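Local coordinates for rhamnose ABC transporter, periplasmic rhamnose-binding protein (Kribbella flavida, PDB 4KVF) that probably binds a carbohydrate, most likely rhamnose, as the periplasmic-type solute-binding component of an ABC transporter, at residues 175-178 with 179-183. Numbering follows the deposited sequence.
Sequences ATNQ and NSWIE
Trp181 folds back along the first turn of its helix and lies over Asn177, one turn earlier. Its CG stands beside the backbone N, anti to the carbonyl carbon (chi1 -60°), which swings the indole toward the helix start. Asn177 CB then sits over the face of the six-membered ring, 3.9 Å from its centroid, a CH-pi contact. Over the same indole, Asn177 O lies 3.2 Å above the ring plane, displaced toward the rim. The same oxygen accepts the nearly straight 3.0 Å bond from Trp181 N. Gln178 runs alongside the indole, its chain bent at chi2 (76°), and brings NE2 obliquely to within 3.6 Å of Trp181 CZ3. Amide and ring planes stand 72° apart. That amide is held by a hydrogen bond from NE2 to Pro232 O. Replacing the tryptophan with an alanine would probably strip Asn177 CB of its aromatic cover and leave the flank of the Gln178 amide without its neighbour.

Around the turn, Ile182 N donates to Gln178 O at 2.8 Å, and Ile182 CG1 packs 3.2 Å from that oxygen. At the N-cap, Ala175 O receives Asn179 N at 2.9 Å, while Asn179 ND2 hydrogen-bonds back to Pro173 O.

The turn opens helix 176-189, the crossover between parallel strands 164-170 and 197-204 of a periplasmic-binding-protein lobe. Ile182 faces strand 164-170 through Val168 and Ser170, whereas Trp181, with a glycerol close by, packs on Thr145 and Ile148 of helix 145-159 and on the loop residues Pro232 and Leu258.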
ATOM      1  N   ALA A 175      -1.835  14.720  -7.776  1.00 24.29           N
ATOM      2  CA  ALA A 175      -1.949  13.438  -7.092  1.00 28.05           C
ATOM      3  C   ALA A 175      -1.235  13.464  -5.742  1.00 29.12           C
ATOM      4  O   ALA A 175      -0.013  13.592  -5.679  1.00 30.64           O
ATOM      5  CB  ALA A 175      -1.392  12.314  -7.971  1.00 29.76           C
ATOM      6  N   THR A 176      -2.009  13.328  -4.669  1.00 23.25           N
ATOM      7  CA  THR A 176      -1.491  13.462  -3.319  1.00 23.47           C
ATOM      8  C   THR A 176      -0.401  12.441  -3.002  1.00 25.80           C
ATOM      9  O   THR A 176       0.681  12.792  -2.495  1.00 24.21           O
ATOM     10  CB  THR A 176      -2.628  13.324  -2.297  1.00 27.12           C
ATOM     11  OG1 THR A 176      -3.604  14.339  -2.564  1.00 32.05           O
ATOM     12  CG2 THR A 176      -2.094  13.465  -0.869  1.00 35.11           C
ATOM     13  N   ASN A 177      -0.680  11.173  -3.304  1.00 27.67           N
ATOM     14  CA  ASN A 177       0.263  10.104  -2.994  1.00 24.73           C
ATOM     15  C   ASN A 177       1.539  10.220  -3.807  1.00 23.87           C
ATOM     16  O   ASN A 177       2.639  10.196  -3.254  1.00 23.15           O
ATOM     17  CB  ASN A 177      -0.374   8.734  -3.232  1.00 24.92           C
ATOM     18  CG  ASN A 177      -1.448   8.405  -2.211  1.00 30.58           C
ATOM     19  OD1 ASN A 177      -1.463   8.953  -1.096  1.00 29.98           O
ATOM     20  ND2 ASN A 177      -2.354   7.501  -2.583  1.00 34.38           N
ATOM     21  N   GLN A 178       1.406  10.368  -5.121  1.00 24.42           N
ATOM     22  CA  GLN A 178       2.600  10.455  -5.955  1.00 22.41           C
ATOM     23  C   GLN A 178       3.423  11.679  -5.586  1.00 23.88           C
ATOM     24  O   GLN A 178       4.651  11.631  -5.570  1.00 25.79           O
ATOM     25  CB  GLN A 178       2.243  10.466  -7.442  1.00 24.97           C
ATOM     26  CG  GLN A 178       1.966   9.081  -8.036  1.00 27.87           C
ATOM     27  CD  GLN A 178       0.612   8.525  -7.641  1.00 29.90           C
ATOM     28  OE1 GLN A 178      -0.240   9.252  -7.127  1.00 29.32           O
ATOM     29  NE2 GLN A 178       0.394   7.228  -7.901  1.00 25.47           N
ATOM     30  N   ASN A 179       2.752  12.784  -5.273  1.00 23.30           N
ATOM     31  CA  ASN A 179       3.497  13.991  -4.929  1.00 24.56           C
ATOM     32  C   ASN A 179       4.280  13.817  -3.640  1.00 22.82           C
ATOM     33  O   ASN A 179       5.384  14.360  -3.502  1.00 25.33           O
ATOM     34  CB  ASN A 179       2.591  15.228  -4.878  1.00 26.15           C
ATOM     35  CG  ASN A 179       2.174  15.682  -6.260  1.00 32.57           C
ATOM     36  OD1 ASN A 179       2.787  15.287  -7.259  1.00 30.86           O
ATOM     37  ND2 ASN A 179       1.135  16.512  -6.331  1.00 36.70           N
ATOM     38  N   SER A 180       3.726  13.038  -2.714  1.00 20.00           N
ATOM     39  CA  SER A 180       4.429  12.733  -1.469  1.00 21.17           C
ATOM     40  C   SER A 180       5.655  11.897  -1.774  1.00 21.78           C
ATOM     41  O   SER A 180       6.760  12.199  -1.312  1.00 23.54           O
ATOM     42  CB  SER A 180       3.535  11.946  -0.505  1.00 31.51           C
ATOM     43  OG  SER A 180       2.557  12.779   0.080  1.00 37.41           O
ATOM     44  N   TRP A 181       5.458  10.842  -2.555  1.00 22.50           N
ATOM     45  CA  TRP A 181       6.555   9.933  -2.878  1.00 22.08           C
ATOM     46  C   TRP A 181       7.671  10.654  -3.630  1.00 23.96           C
ATOM     47  O   TRP A 181       8.856  10.411  -3.388  1.00 23.87           O
ATOM     48  CB  TRP A 181       6.047   8.730  -3.667  1.00 21.21           C
ATOM     49  CG  TRP A 181       5.028   7.930  -2.909  1.00 21.22           C
ATOM     50  CD1 TRP A 181       4.977   7.740  -1.553  1.00 24.13           C
ATOM     51  CD2 TRP A 181       3.904   7.234  -3.455  1.00 26.15           C
ATOM     52  NE1 TRP A 181       3.887   6.964  -1.226  1.00 26.92           N
ATOM     53  CE2 TRP A 181       3.213   6.635  -2.380  1.00 23.65           C
ATOM     54  CE3 TRP A 181       3.408   7.053  -4.756  1.00 24.86           C
ATOM     55  CZ2 TRP A 181       2.064   5.875  -2.555  1.00 26.49           C
ATOM     56  CZ3 TRP A 181       2.276   6.296  -4.930  1.00 25.15           C
ATOM     57  CH2 TRP A 181       1.613   5.714  -3.836  1.00 25.44           C
ATOM     58  N   ILE A 182       7.291  11.551  -4.534  1.00 21.79           N
ATOM     59  CA  ILE A 182       8.278  12.307  -5.301  1.00 21.93           C
ATOM     60  C   ILE A 182       9.076  13.222  -4.378  1.00 26.64           C
ATOM     61  O   ILE A 182      10.298  13.352  -4.508  1.00 26.48           O
ATOM     62  CB  ILE A 182       7.592  13.095  -6.443  1.00 24.46           C
ATOM     63  CG1 ILE A 182       7.107  12.117  -7.522  1.00 27.03           C
ATOM     64  CG2 ILE A 182       8.526  14.151  -7.031  1.00 29.10           C
ATOM     65  CD1 ILE A 182       6.129  12.740  -8.528  1.00 28.39           C
ATOM     66  N   GLU A 183       8.397  13.840  -3.412  1.00 24.39           N
ATOM     67  CA  GLU A 183       9.107  14.700  -2.472  1.00 25.59           C
ATOM     68  C   GLU A 183      10.136  13.893  -1.682  1.00 24.17           C
ATOM     69  O   GLU A 183      11.255  14.345  -1.473  1.00 25.31           O
ATOM     70  CB  GLU A 183       8.144  15.441  -1.536  1.00 24.91           C
ATOM     71  CG  GLU A 183       8.854  16.374  -0.553  1.00 27.18           C
ATOM     72  CD  GLU A 183       9.552  17.553  -1.232  1.00 32.26           C
ATOM     73  OE1 GLU A 183       9.075  18.014  -2.295  1.00 32.80           O
ATOM     74  OE2 GLU A 183      10.582  18.022  -0.696  1.00 41.30           O
TER